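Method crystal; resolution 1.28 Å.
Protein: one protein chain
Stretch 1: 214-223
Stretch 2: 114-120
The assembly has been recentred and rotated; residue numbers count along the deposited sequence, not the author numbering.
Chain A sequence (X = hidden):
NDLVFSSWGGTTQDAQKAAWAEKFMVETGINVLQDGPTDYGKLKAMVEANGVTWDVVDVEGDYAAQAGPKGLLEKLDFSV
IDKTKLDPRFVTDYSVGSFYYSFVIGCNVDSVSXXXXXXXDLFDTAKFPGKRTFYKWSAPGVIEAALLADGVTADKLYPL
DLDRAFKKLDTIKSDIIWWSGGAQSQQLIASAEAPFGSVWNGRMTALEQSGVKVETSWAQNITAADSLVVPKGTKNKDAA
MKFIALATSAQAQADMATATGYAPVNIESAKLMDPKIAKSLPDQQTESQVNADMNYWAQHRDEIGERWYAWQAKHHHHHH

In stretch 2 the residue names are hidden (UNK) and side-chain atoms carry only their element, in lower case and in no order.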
# COMPACT_ATOMS: atom_id res chain seq x y z
N VAL A 214 -0.16 -19.33 -6.19
CA VAL A 214 0.96 -18.45 -5.83
C VAL A 214 1.41 -18.78 -4.42
O VAL A 214 0.62 -19.26 -3.60
CB VAL A 214 0.64 -16.93 -5.96
CG1 VAL A 214 0.56 -16.51 -7.41
CG2 VAL A 214 -0.62 -16.53 -5.21
N GLU A 215 2.70 -18.59 -4.16
CA GLU A 215 3.27 -18.77 -2.83
C GLU A 215 3.71 -17.38 -2.36
O GLU A 215 4.12 -16.53 -3.18
CB GLU A 215 4.50 -19.66 -2.96
CG GLU A 215 4.94 -20.38 -1.71
CD GLU A 215 5.89 -21.50 -2.08
OE1 GLU A 215 7.11 -21.24 -2.16
OE2 GLU A 215 5.40 -22.62 -2.39
N THR A 216 3.65 -17.16 -1.05
CA THR A 216 4.10 -15.92 -0.45
C THR A 216 5.11 -16.25 0.65
O THR A 216 4.80 -17.06 1.52
CB THR A 216 2.93 -15.16 0.18
OG1 THR A 216 2.06 -14.71 -0.86
CG2 THR A 216 3.37 -13.96 0.96
N SER A 217 6.29 -15.62 0.61
CA SER A 217 7.21 -15.68 1.74
C SER A 217 7.06 -14.39 2.53
O SER A 217 7.23 -13.30 1.97
CB SER A 217 8.66 -15.87 1.32
OG SER A 217 9.46 -15.78 2.49
N TRP A 218 6.79 -14.53 3.84
CA TRP A 218 6.66 -13.40 4.76
C TRP A 218 7.97 -13.12 5.50
O TRP A 218 7.98 -12.31 6.44
CB TRP A 218 5.55 -13.68 5.77
CG TRP A 218 4.19 -13.74 5.15
CD1 TRP A 218 3.56 -14.84 4.63
CD2 TRP A 218 3.26 -12.66 5.06
NE1 TRP A 218 2.29 -14.50 4.21
CE2 TRP A 218 2.08 -13.16 4.48
CE3 TRP A 218 3.29 -11.31 5.46
CZ2 TRP A 218 0.96 -12.36 4.26
CZ3 TRP A 218 2.18 -10.53 5.26
CH2 TRP A 218 1.05 -11.04 4.63
N ALA A 219 9.09 -13.75 5.06
CA ALA A 219 10.36 -13.52 5.75
C ALA A 219 10.82 -12.07 5.57
O ALA A 219 11.05 -11.60 4.46
CB ALA A 219 11.42 -14.49 5.22
N GLN A 220 11.00 -11.37 6.69
CA GLN A 220 11.35 -9.94 6.72
C GLN A 220 10.32 -9.11 5.92
O GLN A 220 10.67 -8.13 5.29
CB GLN A 220 12.78 -9.63 6.26
CG GLN A 220 13.85 -10.32 7.12
CD GLN A 220 15.19 -9.99 6.55
OE1 GLN A 220 15.50 -10.24 5.39
NE2 GLN A 220 16.04 -9.35 7.35
N ASN A 221 9.06 -9.52 5.95
CA ASN A 221 8.02 -8.76 5.20
C ASN A 221 8.06 -7.31 5.70
O ASN A 221 8.29 -7.08 6.88
CB ASN A 221 6.66 -9.40 5.36
CG ASN A 221 6.06 -9.30 6.74
OD1 ASN A 221 5.30 -8.37 7.04
ND2 ASN A 221 6.31 -10.33 7.59
N ILE A 222 7.85 -6.35 4.79
CA ILE A 222 8.02 -4.94 5.11
C ILE A 222 6.66 -4.30 5.21
O ILE A 222 5.92 -4.22 4.21
CB ILE A 222 8.89 -4.28 4.05
CG1 ILE A 222 10.28 -4.94 3.97
CG2 ILE A 222 8.99 -2.75 4.32
CD1 ILE A 222 11.00 -4.57 2.66
N THR A 223 6.30 -3.82 6.41
CA THR A 223 4.97 -3.24 6.61
C THR A 223 4.91 -1.77 6.32
O THR A 223 5.91 -1.03 6.42
CB THR A 223 4.47 -3.44 8.05
OG1 THR A 223 5.31 -2.71 8.94
CG2 THR A 223 4.47 -4.86 8.46
N UNK A 114 12.87 -22.74 -7.98
CA UNK A 114 12.73 -22.51 -6.54
C UNK A 114 12.24 -21.09 -6.29
O UNK A 114 12.73 -20.15 -6.93
c UNK A 114 14.09 -22.70 -5.85
N UNK A 115 11.33 -20.94 -5.32
CA UNK A 115 10.90 -19.59 -4.93
C UNK A 115 11.91 -18.98 -3.99
O UNK A 115 12.26 -19.60 -2.98
s UNK A 115 8.19 -20.01 -5.35
c UNK A 115 9.55 -19.62 -4.25
N UNK A 116 12.29 -17.72 -4.21
CA UNK A 116 13.13 -17.02 -3.22
C UNK A 116 12.33 -16.88 -1.92
O UNK A 116 11.12 -16.58 -1.94
c UNK A 116 13.37 -15.64 -3.84
c UNK A 116 12.01 -16.88 -5.39
c UNK A 116 13.07 -15.79 -5.30
N UNK A 117 12.99 -17.13 -0.78
CA UNK A 117 12.35 -17.07 0.51
C UNK A 117 12.73 -15.74 1.18
O UNK A 117 11.89 -15.15 1.89
n UNK A 117 14.74 -18.57 4.31
c UNK A 117 14.09 -19.68 3.57
c UNK A 117 12.09 -18.40 2.70
c UNK A 117 12.59 -19.57 3.54
c UNK A 117 12.85 -18.25 1.38
N UNK A 118 13.98 -15.31 1.02
CA UNK A 118 14.47 -14.10 1.66
C UNK A 118 14.73 -12.98 0.68
O UNK A 118 14.84 -13.22 -0.53
o UNK A 118 16.73 -14.76 1.45
c UNK A 118 15.75 -14.43 2.42
N UNK A 119 14.94 -11.75 1.20
CA UNK A 119 15.32 -10.65 0.31
C UNK A 119 16.67 -10.98 -0.31
O UNK A 119 16.88 -10.72 -1.50
c UNK A 119 12.55 -8.68 -0.54
n UNK A 119 12.42 -8.31 3.02
c UNK A 119 11.24 -8.41 -0.93
c UNK A 119 15.38 -9.30 1.06
c UNK A 119 10.26 -8.07 0.00
c UNK A 119 14.07 -8.85 1.59
c UNK A 119 10.54 -7.99 1.35
c UNK A 119 12.87 -8.62 0.83
c UNK A 119 11.85 -8.31 1.76
c UNK A 119 13.74 -8.67 2.90
N UNK A 120 17.58 -11.61 0.49
CA UNK A 120 18.86 -12.02 -0.10
C UNK A 120 18.66 -12.96 -1.29
O UNK A 120 19.29 -12.76 -2.33
c UNK A 120 19.72 -12.71 0.96
O HOH W 1 13.90 -11.96 3.98
O HOH W 2 17.41 -11.26 3.49

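Position 114 carries a single carbon beyond CA, with CB pointing away from stretch 1 and nothing of that stretch within reach. One carbon and no more is alanine, Ala114, a lead-in to the contact.

At position 115 one carbon is followed by one sulfur, and the CA-to-CB bond points toward the strand. The sulfur lies 3.6 Å from OE1 of Glu215. A one-carbon arm ending in sulfur is cysteine. Cys115, at chi1 m, is bonded covalently to a group elsewhere in the structure. Its SG and OE1 of Glu215 are in contact.

Three carbons at position 116 close a ring onto the backbone N. The CA-to-CB bond points sideways and the ring makes no close contact with stretch 1; the backbone O comes nearer, 4.1 Å from CB of Ser217. Only proline closes such a ring, so this is Pro116.

Position 117 has four carbons in an unbranched row ending in nitrogen, and one of the row's carbons lies 3.7 Å from OG of Ser217. This is lysine, and that carbon is CG. The CA-to-CB bond of Lys117 points sideways; the chain is t at chi1 and chi2, then p at chi3 and chi4. The stronger link is made by the backbone. OG of Ser217 donates a hydrogen bond of 2.6 Å to O of Lys117, a contact that does not depend on the lysine's amine. The same carbonyl oxygen lies 3.4 Å from CB of Ala219.

At position 118 one carbon bears one oxygen, and no stretch 1 atom touches this short side chain. It is serine. Ser118 sits at the N-cap position, and with chi1 at p its hydroxyl caps a backbone N just past the stretch.

Position 119 begins the helix with one carbon leading into fused five- and six-membered rings of eight carbons and one nitrogen. That nitrogen lies 2.9 Å from O of Gln220, near the ring plane, and a six-ring carbon approaches CD1 of Ile222. The indole is tryptophan. NE1 of Trp119 donates to O of Gln220 at an angle of 161°, while its CZ2 packs 3.7 Å from CD1 of Ile222.

Position 120 has one carbon, directed sideways and clear of stretch 1: alanine. The backbone N of Ala120 still takes part, donating to a water that in turn donates to OE1 of Gln220.

The contact works by reading backbone with side chains in both directions: Ser217 reaches a loop carbonyl, and Trp119 reaches a carbonyl in the type II turn from Trp218 to Asn221. Ser217 OG also accepts from N of Ala219 at 3.3 Å, bringing the backbone of Ala219 to the same hydroxyl. Water completes the seam where the helix begins: one molecule accepts from N of Trp119 and donates to both O of Ala219 and OE1 of Gln220. The rule to take away is that an indole can pack against an isoleucine while its one polar atom is paid for by a turn carbonyl.

Stretch 2 (114-120) ACPKSWA
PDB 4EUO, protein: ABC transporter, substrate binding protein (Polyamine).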